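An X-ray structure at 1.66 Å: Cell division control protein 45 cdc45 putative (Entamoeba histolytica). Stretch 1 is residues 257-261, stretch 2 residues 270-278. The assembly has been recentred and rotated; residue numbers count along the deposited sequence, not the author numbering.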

# COMPACT_ATOMS: atom_id res chain seq x y z
N CYS A 257 11.67 12.10 11.75
CA CYS A 257 10.91 11.35 12.75
C CYS A 257 9.61 10.88 12.11
O CYS A 257 8.71 11.68 11.83
CB CYS A 257 10.65 12.22 13.97
SG CYS A 257 9.80 11.34 15.29
N GLN A 258 9.50 9.58 11.87
CA GLN A 258 8.49 9.07 10.94
C GLN A 258 7.15 8.82 11.63
O GLN A 258 6.59 7.72 11.61
CB GLN A 258 8.99 7.80 10.26
CG GLN A 258 10.25 8.03 9.43
CD GLN A 258 10.05 9.05 8.34
OE1 GLN A 258 8.92 9.44 8.02
NE2 GLN A 258 11.14 9.48 7.74
N LEU A 259 6.63 9.86 12.26
CA LEU A 259 5.24 9.85 12.73
C LEU A 259 4.35 10.25 11.56
O LEU A 259 4.68 11.16 10.79
CB LEU A 259 5.05 10.79 13.90
CG LEU A 259 5.81 10.45 15.18
CD1 LEU A 259 5.56 11.53 16.22
CD2 LEU A 259 5.38 9.08 15.72
N MSE A 260 3.24 9.54 11.41
CA MSE A 260 2.39 9.70 10.23
C MSE A 260 1.90 11.11 10.02
O MSE A 260 1.16 11.67 10.87
CB MSE A 260 1.15 8.75 10.37
CG MSE A 260 0.12 8.98 9.29
SE MSE A 260 -1.34 7.68 9.44
CE MSE A 260 -1.83 7.86 11.27
N LEU A 261 2.29 11.72 8.90
CA LEU A 261 1.83 13.03 8.47
C LEU A 261 2.05 14.13 9.51
O LEU A 261 1.33 15.12 9.52
CB LEU A 261 0.35 12.98 8.06
CG LEU A 261 0.08 12.20 6.78
CD1 LEU A 261 -1.43 12.15 6.51
CD2 LEU A 261 0.78 12.82 5.59
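Stretch 2 (270-278) SLFHTREIA

Stretch 2 packs against stretch 1 as two helical segments joined at a bend. Residues from Ser 270 onward continue a helix that begins earlier in the chain, and a second helix runs from Arg 275 through Ala 278 and beyond, with Thr 274 at its N-cap position. Stretch 1 has no regular helix or strand over its length; Leu 259 and Met 260 are extended (phi/psi -84/137° and -57/117°), whereas Leu 261 turns into the left-handed region at 56/28°. The backbones come nearest at Met 260 and Ser 270, whose CA atoms are 5.6 Å apart, and the contact buries 354 Å² summed over both sides.

Two hydroxyl groups hold Met 260 by its main chain. Ser 270 directs its CA-to-CB bond toward stretch 1, and its t rotamer (chi1 178°) places OG 2.7 Å from Met 260 O, to which it donates a hydrogen bond. The CA-to-CB bond of Thr 274 is also directed toward stretch 1. Its m rotamer (chi1 -60°) brings OG1 within 3.0 Å of Met 260 N, which donates to it with a nearly straight N-H...O angle of 162°. The same Thr 274 OG1 donates to Ser 270 O at 2.7 Å, so this hydroxyl accepts from stretch 1 while tying back to the preceding helical turn. Although Thr 274 occupies the N-cap position, its side chain makes no capping bond; its carbonyl opens the second helix by accepting from Ala 278 N, with N and O 2.8 Å apart.

Leu 259 supplies the apolar part of the contact. Its CA-to-CB bond points toward stretch 2, and the common m,t rotamer (-64°, 177°) carries CD2 to 3.8 Å from Leu 271 CD1 and 4.1 Å from Ile 277 CG1, so one methyl meets side chains from both helical segments. Leu 271 reaches this methyl even though its own CA-to-CB bond points away: with chi1 at 180° and chi2 at 57°, CD1 returns to the interface. The CA-to-CB bond of Ile 277 is directed toward stretch 1, and its side chain is in an m,m conformation. At the base of the Leu 259 side chain, Leu 259 CB lies 3.3 Å from Ser 270 OG.

The CA-to-CB bond of Met 260, modelled as selenomethionine, points sideways to stretch 2, but the end of the side chain comes nearer. Chi1 and chi2 are both t, extending the chain as far as SE, and chi3 at 52° (p) then turns CE toward His 273, where Met 260 CE lies 3.3 Å from His 273 CB and obliquely to the imidazole ring.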

# COMPACT_ATOMS: atom_id res chain seq x y z
N SER A 270 -0.85 12.93 15.49
CA SER A 270 0.07 12.13 14.68
C SER A 270 0.66 11.01 15.52
O SER A 270 0.72 9.85 15.10
CB SER A 270 1.16 13.03 14.09
OG SER A 270 2.09 12.25 13.35
N LEU A 271 1.11 11.35 16.73
CA LEU A 271 1.69 10.33 17.59
C LEU A 271 0.68 9.25 17.95
O LEU A 271 0.99 8.06 17.91
CB LEU A 271 2.24 10.98 18.86
CG LEU A 271 2.88 10.06 19.89
CD1 LEU A 271 4.01 9.25 19.30
CD2 LEU A 271 3.37 10.89 21.08
N PHE A 272 -0.55 9.65 18.27
CA PHE A 272 -1.56 8.67 18.70
C PHE A 272 -1.96 7.73 17.57
O PHE A 272 -2.35 6.59 17.84
CB PHE A 272 -2.79 9.41 19.24
CG PHE A 272 -3.75 8.51 20.00
CD1 PHE A 272 -3.52 8.20 21.32
CD2 PHE A 272 -4.86 8.00 19.37
CE1 PHE A 272 -4.39 7.38 22.01
CE2 PHE A 272 -5.75 7.17 20.05
CZ PHE A 272 -5.50 6.87 21.37
N HIS A 273 -1.85 8.15 16.33
CA HIS A 273 -2.30 7.35 15.19
C HIS A 273 -1.17 6.67 14.42
O HIS A 273 -1.44 6.01 13.41
CB HIS A 273 -3.12 8.23 14.25
CG HIS A 273 -4.41 8.68 14.86
ND1 HIS A 273 -4.50 9.78 15.69
CD2 HIS A 273 -5.66 8.16 14.79
CE1 HIS A 273 -5.74 9.92 16.10
NE2 HIS A 273 -6.47 8.95 15.58
N THR A 274 0.07 6.79 14.87
CA THR A 274 1.19 6.05 14.28
C THR A 274 1.20 4.66 14.91
O THR A 274 1.53 4.49 16.08
CB THR A 274 2.50 6.79 14.49
OG1 THR A 274 2.40 8.10 13.87
CG2 THR A 274 3.65 6.03 13.86
N ARG A 275 0.83 3.65 14.11
CA ARG A 275 0.38 2.39 14.67
C ARG A 275 1.47 1.67 15.44
O ARG A 275 1.20 1.11 16.51
CB ARG A 275 -0.18 1.50 13.56
CG ARG A 275 -1.35 2.17 12.89
CD ARG A 275 -1.97 1.35 11.77
NE ARG A 275 -2.95 2.15 11.07
CZ ARG A 275 -3.64 1.75 10.00
NH1 ARG A 275 -3.44 0.52 9.50
NH2 ARG A 275 -4.50 2.57 9.42
N GLU A 276 2.67 1.59 14.89
CA GLU A 276 3.71 0.82 15.57
C GLU A 276 4.12 1.50 16.86
O GLU A 276 4.39 0.84 17.86
CB GLU A 276 4.94 0.65 14.66
CG GLU A 276 6.11 -0.06 15.38
CD GLU A 276 7.28 -0.37 14.46
OE1 GLU A 276 7.05 -0.76 13.30
OE2 GLU A 276 8.44 -0.23 14.92
N ILE A 277 4.13 2.84 16.86
CA ILE A 277 4.54 3.58 18.06
C ILE A 277 3.46 3.51 19.12
O ILE A 277 3.73 3.23 20.29
CB ILE A 277 4.87 5.04 17.66
CG1 ILE A 277 5.85 5.06 16.50
CG2 ILE A 277 5.40 5.81 18.84
CD1 ILE A 277 7.12 4.26 16.72
N ALA A 278 2.20 3.74 18.72
CA ALA A 278 1.10 3.64 19.68
C ALA A 278 1.04 2.26 20.32
O ALA A 278 0.79 2.13 21.53
CB ALA A 278 -0.21 3.98 18.98